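Local structure of DUF1254 domain-containing protein (Vibrio parahaemolyticus, 3U07) at residues E94-V100 with W186-S192; T113-G117 with D158-K163; Q135-Q141 with V151-V157. The protein is of unknown function but probably carries a signal peptide and combines a DUF1254 with a DUF1214 region, two related families of unknown function. The protein carries 2 engineered substitutions. The contacts are given in a common frame with arbitrary orientation. Residues are numbered along the deposited sequence.

Interaction 1 of 3, residues E94-V100 with W186-S192; sequences EPVIVSV and WNIRTLS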
loop_
_atom_site.group_PDB
_atom_site.type_symbol
_atom_site.label_atom_id
_atom_site.label_comp_id
_atom_site.label_asym_id
_atom_site.label_seq_id
_atom_site.Cartn_x
_atom_site.Cartn_y
_atom_site.Cartn_z
ATOM N N GLU A 94 -3.722 -17.193 -18.129
ATOM C CA GLU A 94 -4.460 -16.298 -19.004
ATOM C C GLU A 94 -4.785 -15.002 -18.256
ATOM O O GLU A 94 -4.620 -14.927 -17.041
ATOM C CB GLU A 94 -5.761 -16.972 -19.446
ATOM C CG GLU A 94 -6.670 -17.326 -18.279
ATOM C CD GLU A 94 -8.009 -17.868 -18.727
ATOM O OE1 GLU A 94 -8.593 -17.288 -19.661
ATOM O OE2 GLU A 94 -8.482 -18.861 -18.138
ATOM N N PRO A 95 -5.248 -13.967 -18.979
ATOM C CA PRO A 95 -5.591 -12.689 -18.351
ATOM C C PRO A 95 -6.738 -12.829 -17.363
ATOM O O PRO A 95 -7.485 -13.815 -17.388
ATOM C CB PRO A 95 -5.973 -11.811 -19.537
ATOM C CG PRO A 95 -5.111 -12.345 -20.640
ATOM C CD PRO A 95 -5.264 -13.840 -20.447
ATOM N N VAL A 96 -6.881 -11.828 -16.503
ATOM C CA VAL A 96 -7.933 -11.816 -15.500
ATOM C C VAL A 96 -8.576 -10.440 -15.519
ATOM O O VAL A 96 -7.900 -9.419 -15.669
ATOM C CB VAL A 96 -7.367 -12.112 -14.092
ATOM C CG1 VAL A 96 -6.319 -11.083 -13.731
ATOM C CG2 VAL A 96 -8.483 -12.111 -13.066
ATOM N N ILE A 97 -9.890 -10.424 -15.371
ATOM C CA ILE A 97 -10.639 -9.186 -15.398
ATOM C C ILE A 97 -11.295 -8.884 -14.059
ATOM O O ILE A 97 -12.003 -9.714 -13.489
ATOM C CB ILE A 97 -11.715 -9.250 -16.512
ATOM C CG1 ILE A 97 -11.023 -9.313 -17.876
ATOM C CG2 ILE A 97 -12.648 -8.053 -16.421
ATOM C CD1 ILE A 97 -11.934 -9.735 -19.010
ATOM N N VAL A 98 -11.026 -7.692 -13.550
ATOM C CA VAL A 98 -11.612 -7.257 -12.299
ATOM C C VAL A 98 -12.756 -6.334 -12.680
ATOM O O VAL A 98 -12.565 -5.360 -13.417
ATOM C CB VAL A 98 -10.583 -6.503 -11.432
ATOM C CG1 VAL A 98 -11.252 -5.979 -10.163
ATOM C CG2 VAL A 98 -9.428 -7.442 -11.075
ATOM N N SER A 99 -13.951 -6.664 -12.207
ATOM C CA SER A 99 -15.134 -5.868 -12.505
ATOM C C SER A 99 -15.439 -4.916 -11.359
ATOM O O SER A 99 -15.504 -5.319 -10.196
ATOM C CB SER A 99 -16.349 -6.773 -12.744
ATOM O OG SER A 99 -16.130 -7.668 -13.818
ATOM N N VAL A 100 -15.614 -3.646 -11.707
ATOM C CA VAL A 100 -15.932 -2.605 -10.742
ATOM C C VAL A 100 -17.156 -1.853 -11.258
ATOM O O VAL A 100 -17.140 -1.308 -12.365
ATOM C CB VAL A 100 -14.748 -1.621 -10.578
ATOM C CG1 VAL A 100 -15.153 -0.457 -9.689
ATOM C CG2 VAL A 100 -13.558 -2.349 -9.963
ATOM N N TRP A 186 -18.219 -6.033 -6.962
ATOM C CA TRP A 186 -16.863 -6.171 -7.485
ATOM C C TRP A 186 -16.711 -7.665 -7.781
ATOM O O TRP A 186 -17.256 -8.507 -7.066
ATOM C CB TRP A 186 -15.835 -5.732 -6.440
ATOM C CG TRP A 186 -15.746 -4.248 -6.261
ATOM C CD1 TRP A 186 -16.788 -3.369 -6.152
ATOM C CD2 TRP A 186 -14.550 -3.470 -6.130
ATOM N NE1 TRP A 186 -16.312 -2.092 -5.957
ATOM C CE2 TRP A 186 -14.942 -2.126 -5.934
ATOM C CE3 TRP A 186 -13.183 -3.778 -6.148
ATOM C CZ2 TRP A 186 -14.018 -1.091 -5.769
ATOM C CZ3 TRP A 186 -12.262 -2.747 -5.984
ATOM C CH2 TRP A 186 -12.687 -1.421 -5.791
ATOM N N ASN A 187 -15.965 -8.004 -8.822
ATOM C CA ASN A 187 -15.814 -9.405 -9.188
ATOM C C ASN A 187 -14.457 -9.633 -9.835
ATOM O O ASN A 187 -13.826 -8.688 -10.304
ATOM C CB ASN A 187 -16.940 -9.775 -10.166
ATOM C CG ASN A 187 -17.114 -11.276 -10.339
ATOM O OD1 ASN A 187 -16.526 -12.071 -9.612
ATOM N ND2 ASN A 187 -17.939 -11.667 -11.301
ATOM N N ILE A 188 -14.000 -10.881 -9.821
ATOM C CA ILE A 188 -12.735 -11.262 -10.449
ATOM C C ILE A 188 -13.035 -12.495 -11.291
ATOM O O ILE A 188 -13.555 -13.486 -10.781
ATOM C CB ILE A 188 -11.651 -11.666 -9.433
ATOM C CG1 ILE A 188 -11.301 -10.491 -8.523
ATOM C CG2 ILE A 188 -10.403 -12.156 -10.185
ATOM C CD1 ILE A 188 -10.371 -10.885 -7.390
ATOM N N ARG A 189 -12.710 -12.434 -12.576
ATOM C CA ARG A 189 -12.956 -13.554 -13.477
ATOM C C ARG A 189 -11.806 -13.725 -14.467
ATOM O O ARG A 189 -11.212 -12.742 -14.911
ATOM C CB ARG A 189 -14.242 -13.317 -14.277
ATOM C CG ARG A 189 -15.542 -13.472 -13.508
ATOM C CD ARG A 189 -16.714 -13.049 -14.373
ATOM N NE ARG A 189 -16.799 -11.595 -14.501
ATOM C CZ ARG A 189 -17.645 -10.968 -15.310
ATOM N NH1 ARG A 189 -18.474 -11.669 -16.069
ATOM N NH2 ARG A 189 -17.674 -9.642 -15.351
ATOM N N THR A 190 -11.482 -14.969 -14.801
ATOM C CA THR A 190 -10.445 -15.224 -15.788
ATOM C C THR A 190 -11.077 -14.845 -17.129
ATOM O O THR A 190 -12.301 -14.825 -17.262
ATOM C CB THR A 190 -10.048 -16.718 -15.851
ATOM O OG1 THR A 190 -11.214 -17.515 -16.090
ATOM C CG2 THR A 190 -9.383 -17.147 -14.557
ATOM N N LEU A 191 -10.244 -14.538 -18.117
ATOM C CA LEU A 191 -10.742 -14.163 -19.433
ATOM C C LEU A 191 -11.702 -15.223 -19.977
ATOM O O LEU A 191 -12.800 -14.897 -20.422
ATOM C CB LEU A 191 -9.572 -13.979 -20.404
ATOM C CG LEU A 191 -9.938 -13.641 -21.850
ATOM C CD1 LEU A 191 -10.801 -12.370 -21.904
ATOM C CD2 LEU A 191 -8.656 -13.476 -22.657
ATOM N N SER A 192 -11.295 -16.490 -19.928
ATOM C CA SER A 192 -12.140 -17.562 -20.436
ATOM C C SER A 192 -13.485 -17.567 -19.726
ATOM O O SER A 192 -14.530 -17.645 -20.377
ATOM C CB SER A 192 -11.447 -18.922 -20.288
ATOM O OG SER A 192 -11.135 -19.194 -18.937
HETATM O O HOH W 1 -14.702 -9.947 -13.271
#
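This is an antiparallel strand pair at one edge of the mixed four-stranded sheet in the DUF1254 region. The axes of strands 96-100 and 187-190 approach to 4.6 Å, with N-to-C directions 160° apart. Ile-97 pairs with Arg-189 (Ile-97 N to Arg-189 O 2.7 Å, Arg-189 N to Ile-97 O 3.0 Å). Ser-99 pairs with Asn-187 (Ser-99 N to Asn-187 O 2.8 Å, Asn-187 N to Ser-99 O 3.1 Å). Strand 187-190 is the edge strand, and 96-100 bonds on its far side to 134-140. Val-96, Val-98 and Ile-188 share one face, where Leu-89 and Leu-111 of the neighbouring sheet cover them, as in a beta sandwich. Val-100 CG2 sits over the Trp-186 six-membered ring. On the other face Arg-189 NH2 donates to Ser-99 OG at 2.9 Å. Ser-99 OG also bonds to Gln-135, and water 1 joins Ile-97 O, Ser-99 OG and Arg-189 NE. Thr-190 N-caps helix 191-195. Glu-94 also holds this helix start: its OE1 accepts from Ser-192 N and its OE2 from Ser-192 OG, both at 2.8 Å.

Interaction 2 of 3, residues T113-G117 with D158-K163; sequences TMDMG and DSNLVK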
loop_
_atom_site.group_PDB
_atom_site.type_symbol
_atom_site.label_atom_id
_atom_site.label_comp_id
_atom_site.label_asym_id
_atom_site.label_seq_id
_atom_site.Cartn_x
_atom_site.Cartn_y
_atom_site.Cartn_z
ATOM N N THR A 113 -3.348 -2.234 -7.472
ATOM C CA THR A 113 -2.628 -3.481 -7.694
ATOM C C THR A 113 -1.136 -3.227 -7.758
ATOM O O THR A 113 -0.697 -2.183 -8.237
ATOM C CB THR A 113 -3.064 -4.184 -9.017
ATOM O OG1 THR A 113 -2.906 -3.279 -10.118
ATOM C CG2 THR A 113 -4.523 -4.637 -8.940
HETATM N N MSE A 114 -0.362 -4.189 -7.268
HETATM C CA MSE A 114 1.093 -4.081 -7.268
HETATM C C MSE A 114 1.690 -5.417 -7.668
HETATM O O MSE A 114 1.112 -6.467 -7.384
HETATM C CB MSE A 114 1.596 -3.683 -5.874
HETATM C CG MSE A 114 1.141 -2.289 -5.448
HETATM SE SE MSE A 114 1.814 -1.770 -3.700
HETATM C CE MSE A 114 0.549 -2.812 -2.684
ATOM N N ASP A 115 2.836 -5.384 -8.335
ATOM C CA ASP A 115 3.466 -6.623 -8.744
ATOM C C ASP A 115 4.463 -7.099 -7.697
ATOM O O ASP A 115 4.703 -6.414 -6.689
ATOM C CB ASP A 115 4.142 -6.483 -10.118
ATOM C CG ASP A 115 5.254 -5.445 -10.148
ATOM O OD1 ASP A 115 5.979 -5.285 -9.140
ATOM O OD2 ASP A 115 5.419 -4.800 -11.209
HETATM N N MSE A 116 5.030 -8.279 -7.940
HETATM C CA MSE A 116 5.982 -8.894 -7.022
HETATM C C MSE A 116 7.336 -8.193 -6.913
HETATM O O MSE A 116 8.224 -8.661 -6.204
HETATM C CB MSE A 116 6.173 -10.363 -7.408
HETATM C CG MSE A 116 4.891 -11.176 -7.289
HETATM SE SE MSE A 116 4.221 -11.220 -5.461
HETATM C CE MSE A 116 5.523 -12.480 -4.806
ATOM N N GLY A 117 7.502 -7.085 -7.623
ATOM C CA GLY A 117 8.754 -6.354 -7.532
ATOM C C GLY A 117 8.509 -5.116 -6.683
ATOM O O GLY A 117 9.371 -4.246 -6.542
ATOM N N ASP A 158 4.153 -7.332 -14.976
ATOM C CA ASP A 158 5.434 -8.006 -15.126
ATOM C C ASP A 158 5.656 -9.224 -14.247
ATOM O O ASP A 158 6.632 -9.950 -14.436
ATOM C CB ASP A 158 6.564 -6.994 -14.955
ATOM C CG ASP A 158 6.615 -5.996 -16.102
ATOM O OD1 ASP A 158 6.541 -4.784 -15.838
ATOM O OD2 ASP A 158 6.730 -6.422 -17.270
ATOM N N SER A 159 4.773 -9.432 -13.274
ATOM C CA SER A 159 4.842 -10.623 -12.430
ATOM C C SER A 159 3.482 -11.293 -12.641
ATOM O O SER A 159 2.466 -10.606 -12.752
ATOM C CB SER A 159 5.050 -10.274 -10.946
ATOM O OG SER A 159 3.918 -9.634 -10.378
ATOM N N ASN A 160 3.449 -12.619 -12.727
ATOM C CA ASN A 160 2.175 -13.298 -12.947
ATOM C C ASN A 160 1.267 -13.201 -11.735
ATOM O O ASN A 160 0.049 -13.277 -11.859
ATOM C CB ASN A 160 2.394 -14.759 -13.336
ATOM C CG ASN A 160 3.041 -14.899 -14.699
ATOM O OD1 ASN A 160 2.785 -14.099 -15.599
ATOM N ND2 ASN A 160 3.871 -15.927 -14.865
ATOM N N LEU A 161 1.869 -13.025 -10.563
ATOM C CA LEU A 161 1.105 -12.873 -9.332
ATOM C C LEU A 161 1.078 -11.380 -9.020
ATOM O O LEU A 161 2.119 -10.717 -9.031
ATOM C CB LEU A 161 1.784 -13.620 -8.178
ATOM C CG LEU A 161 1.915 -15.141 -8.281
ATOM C CD1 LEU A 161 2.815 -15.648 -7.158
ATOM C CD2 LEU A 161 0.537 -15.790 -8.201
ATOM N N VAL A 162 -0.106 -10.836 -8.767
ATOM C CA VAL A 162 -0.197 -9.418 -8.447
ATOM C C VAL A 162 -1.121 -9.230 -7.250
ATOM O O VAL A 162 -2.202 -9.823 -7.180
ATOM C CB VAL A 162 -0.710 -8.575 -9.661
ATOM C CG1 VAL A 162 -0.249 -9.198 -10.971
ATOM C CG2 VAL A 162 -2.199 -8.450 -9.628
ATOM N N LYS A 163 -0.687 -8.419 -6.294
ATOM C CA LYS A 163 -1.493 -8.188 -5.103
ATOM C C LYS A 163 -2.569 -7.150 -5.396
ATOM O O LYS A 163 -2.289 -6.083 -5.937
ATOM C CB LYS A 163 -0.592 -7.741 -3.946
ATOM C CG LYS A 163 -1.322 -7.448 -2.628
ATOM C CD LYS A 163 -0.330 -7.362 -1.470
ATOM C CE LYS A 163 -0.930 -6.692 -0.235
ATOM N NZ LYS A 163 -2.342 -7.092 0.033
HETATM O O HOH W 2 3.897 -5.106 -13.210
#
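Two backbone hydrogen bonds tie Met-114 to Lys-163 as an antiparallel hydrogen-bonded pair. Met-114 N donates to Lys-163 O at 3.0 Å, and Lys-163 N donates to Met-114 O at 2.9 Å. Next along the chain a side chain adds a bond. Ser-159 OG accepts from Met-116 N at 3.0 Å and donates to Leu-161 O in a very short bond of 2.5 Å. The serine thus pins the turn after strand 109-115 to the start of strand 161-169.

Asp-115 shapes that turn. Its OD1 accepts from Gly-117 N at 2.8 Å, which makes an Asx turn, and also bonds to Tyr-119 N. Its OD2 forms a salt bridge with Arg-287. Water 2 bridges Asp-115 OD2 (2.5 Å) and Asp-158 N (2.9 Å), so the two loop ends are also linked through solvent.

Packing across the pair is modest. Thr-113 CA lies 3.2 Å from Lys-163 O in a CA-H...O contact. Met-116 CG rests 4.1 Å from Leu-161 CB. Both methionines are selenomethionine. The end of the Lys-163 side chain leads away and makes a cation-pi contact with Trp-307.

Strands 109-115 and 161-169 are the two central strands of an antiparallel four-stranded sheet, with 120-125 beyond the first and 82-90 beyond the second. Met-116 and Lys-163 touch Trp-88 of strand 82-90. Helix 228-231 covers the loop end, with Met-228 against Asp-115 and Ser-159.

Interaction 3 of 3, residues Q135-Q141 with V151-V157; sequences QFMFAAQ and VDEVVRV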
loop_
_atom_site.group_PDB
_atom_site.type_symbol
_atom_site.label_atom_id
_atom_site.label_comp_id
_atom_site.label_asym_id
_atom_site.label_seq_id
_atom_site.Cartn_x
_atom_site.Cartn_y
_atom_site.Cartn_z
ATOM N N GLN A 135 -14.529 -2.607 -16.530
ATOM C CA GLN A 135 -13.978 -3.952 -16.633
ATOM C C GLN A 135 -12.481 -3.756 -16.845
ATOM O O GLN A 135 -12.054 -3.314 -17.905
ATOM C CB GLN A 135 -14.591 -4.689 -17.828
ATOM C CG GLN A 135 -16.107 -4.856 -17.772
ATOM C CD GLN A 135 -16.578 -5.641 -16.560
ATOM O OE1 GLN A 135 -15.804 -6.354 -15.921
ATOM N NE2 GLN A 135 -17.862 -5.529 -16.251
ATOM N N PHE A 136 -11.687 -4.086 -15.834
ATOM C CA PHE A 136 -10.247 -3.895 -15.910
ATOM C C PHE A 136 -9.536 -5.219 -16.083
ATOM O O PHE A 136 -9.593 -6.092 -15.220
ATOM C CB PHE A 136 -9.782 -3.159 -14.649
ATOM C CG PHE A 136 -10.510 -1.857 -14.422
ATOM C CD1 PHE A 136 -10.225 -0.746 -15.205
ATOM C CD2 PHE A 136 -11.508 -1.757 -13.459
ATOM C CE1 PHE A 136 -10.923 0.454 -15.033
ATOM C CE2 PHE A 136 -12.214 -0.560 -13.279
ATOM C CZ PHE A 136 -11.918 0.546 -14.070
HETATM N N MSE A 137 -8.872 -5.368 -17.223
HETATM C CA MSE A 137 -8.181 -6.606 -17.516
HETATM C C MSE A 137 -6.692 -6.527 -17.235
HETATM O O MSE A 137 -6.014 -5.602 -17.670
HETATM C CB MSE A 137 -8.415 -7.004 -18.985
HETATM C CG MSE A 137 -7.901 -8.398 -19.337
HETATM SE SE MSE A 137 -8.320 -8.962 -21.172
HETATM C CE MSE A 137 -6.710 -8.337 -21.985
ATOM N N PHE A 138 -6.203 -7.510 -16.489
ATOM C CA PHE A 138 -4.794 -7.605 -16.154
ATOM C C PHE A 138 -4.244 -8.781 -16.944
ATOM O O PHE A 138 -4.760 -9.895 -16.852
ATOM C CB PHE A 138 -4.624 -7.848 -14.653
ATOM C CG PHE A 138 -5.132 -6.722 -13.815
ATOM C CD1 PHE A 138 -6.499 -6.547 -13.622
ATOM C CD2 PHE A 138 -4.246 -5.788 -13.282
ATOM C CE1 PHE A 138 -6.985 -5.452 -12.910
ATOM C CE2 PHE A 138 -4.717 -4.686 -12.566
ATOM C CZ PHE A 138 -6.088 -4.518 -12.382
ATOM N N ALA A 139 -3.202 -8.530 -17.728
ATOM C CA ALA A 139 -2.609 -9.582 -18.536
ATOM C C ALA A 139 -1.107 -9.573 -18.391
ATOM O O ALA A 139 -0.509 -8.525 -18.122
ATOM C CB ALA A 139 -2.993 -9.393 -20.011
ATOM N N ALA A 140 -0.522 -10.758 -18.560
ATOM C CA ALA A 140 0.891 -10.873 -18.468
ATOM C C ALA A 140 1.409 -10.045 -19.591
ATOM O O ALA A 140 0.775 -9.878 -20.672
ATOM C CB ALA A 140 1.394 -12.288 -18.604
ATOM N N GLN A 141 2.552 -9.503 -19.313
ATOM C CA GLN A 141 3.193 -8.677 -20.263
ATOM C C GLN A 141 3.353 -9.295 -21.656
ATOM O O GLN A 141 3.207 -8.573 -22.635
ATOM C CB GLN A 141 4.497 -8.265 -19.634
ATOM C CG GLN A 141 5.232 -7.272 -20.459
ATOM C CD GLN A 141 4.521 -5.931 -20.544
ATOM O OE1 GLN A 141 3.853 -5.625 -21.524
ATOM N NE2 GLN A 141 4.668 -5.124 -19.507
ATOM N N VAL A 151 -14.001 -4.796 -22.474
ATOM C CA VAL A 151 -12.995 -4.339 -21.523
ATOM C C VAL A 151 -12.681 -2.855 -21.633
ATOM O O VAL A 151 -12.474 -2.336 -22.724
ATOM C CB VAL A 151 -11.694 -5.164 -21.676
ATOM C CG1 VAL A 151 -10.542 -4.499 -20.917
ATOM C CG2 VAL A 151 -11.931 -6.573 -21.149
ATOM N N ASP A 152 -12.643 -2.181 -20.487
ATOM C CA ASP A 152 -12.356 -0.754 -20.441
ATOM C C ASP A 152 -10.873 -0.436 -20.572
ATOM O O ASP A 152 -10.457 0.290 -21.467
ATOM C CB ASP A 152 -12.883 -0.173 -19.129
ATOM C CG ASP A 152 -14.390 -0.007 -19.132
ATOM O OD1 ASP A 152 -14.864 1.034 -19.629
ATOM O OD2 ASP A 152 -15.095 -0.920 -18.647
ATOM N N GLU A 153 -10.077 -0.987 -19.667
ATOM C CA GLU A 153 -8.643 -0.743 -19.676
ATOM C C GLU A 153 -7.896 -2.050 -19.496
ATOM O O GLU A 153 -8.397 -2.983 -18.875
ATOM C CB GLU A 153 -8.263 0.215 -18.541
ATOM C CG GLU A 153 -8.956 1.574 -18.587
ATOM C CD GLU A 153 -8.553 2.404 -19.795
ATOM O OE1 GLU A 153 -7.380 2.318 -20.219
ATOM O OE2 GLU A 153 -9.405 3.157 -20.313
ATOM N N VAL A 154 -6.691 -2.107 -20.048
ATOM C CA VAL A 154 -5.845 -3.284 -19.946
ATOM C C VAL A 154 -4.582 -2.922 -19.171
ATOM O O VAL A 154 -3.923 -1.925 -19.470
ATOM C CB VAL A 154 -5.414 -3.799 -21.340
ATOM C CG1 VAL A 154 -4.494 -5.003 -21.189
ATOM C CG2 VAL A 154 -6.644 -4.162 -22.168
ATOM N N VAL A 155 -4.256 -3.730 -18.170
ATOM C CA VAL A 155 -3.053 -3.514 -17.372
ATOM C C VAL A 155 -2.061 -4.641 -17.656
ATOM O O VAL A 155 -2.341 -5.808 -17.368
ATOM C CB VAL A 155 -3.350 -3.539 -15.860
ATOM C CG1 VAL A 155 -2.062 -3.306 -15.081
ATOM C CG2 VAL A 155 -4.395 -2.505 -15.516
ATOM N N ARG A 156 -0.914 -4.299 -18.235
ATOM C CA ARG A 156 0.118 -5.299 -18.512
ATOM C C ARG A 156 0.957 -5.437 -17.244
ATOM O O ARG A 156 1.489 -4.447 -16.746
ATOM C CB ARG A 156 0.997 -4.846 -19.678
ATOM C CG ARG A 156 0.272 -4.838 -21.017
ATOM C CD ARG A 156 0.071 -6.256 -21.553
ATOM N NE ARG A 156 -0.721 -6.264 -22.785
ATOM C CZ ARG A 156 -0.955 -7.345 -23.527
ATOM N NH1 ARG A 156 -0.459 -8.526 -23.174
ATOM N NH2 ARG A 156 -1.692 -7.245 -24.628
ATOM N N VAL A 157 1.071 -6.652 -16.712
ATOM C CA VAL A 157 1.835 -6.853 -15.481
ATOM C C VAL A 157 3.101 -7.675 -15.711
ATOM O O VAL A 157 3.127 -8.594 -16.536
ATOM C CB VAL A 157 0.954 -7.516 -14.373
ATOM C CG1 VAL A 157 -0.305 -6.676 -14.141
ATOM C CG2 VAL A 157 0.568 -8.940 -14.767
#
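Strands 134-140 and 153-157 run parallel, the axes of their segments 4.6 Å apart at closest approach. Their backbone bonds follow the staggered parallel pattern. Met-137 N donates to Glu-153 O (2.9 Å), and Met-137 O accepts from Val-155 N (2.6 Å). Ala-139 N donates to Val-155 O (2.9 Å), and Ala-139 O accepts from Val-157 N (2.8 Å). Gln-141 N reaches Val-157 O at 3.0 Å. At the other end Asp-152 grips Gln-135 twice: its OD2 accepts from Gln-135 N (2.8 Å), and its N donates to Gln-135 O (2.9 Å). The end of the Gln-135 side chain leads away, with OE1 hydrogen-bonded to Ser-99 OG. Arg-156 NH1 donates to Ala-140 O at 3.1 Å and also to Trp-143 O, so it fastens the start of the connecting loop. Val-155 CG2 lies over the Phe-138 ring, a CH-pi contact. Strand 153-157 is outermost in the mixed sheet, and 134-140 lies between it and 96-100. Phe-136, Phe-138 and Val-155 face strand 120-125 of the antiparallel sheet, where Phe-136 stacks on Phe-124.

Overall arrangement
Of the paired segments, 94-100 comes first from the N terminus and waits for its partner 186-192, so interaction 1 closes the longest of the three loops. Strand 109-115 follows and finds its partner in 161-169, which nests interaction 2 inside that loop. Interaction 3 closes a short loop between 135-141 and 151-157, nested inside interaction 2. No loops cross. Interactions 1 and 3 build one mixed sheet, in the order 153-157, 134-140, 96-100, 187-190, and touch where the two middle strands meet. Interaction 2 lies in the antiparallel sheet. It meets interaction 3 through Thr-113 against Phe-138 and Val-162 against Val-157, where the two sheets pack.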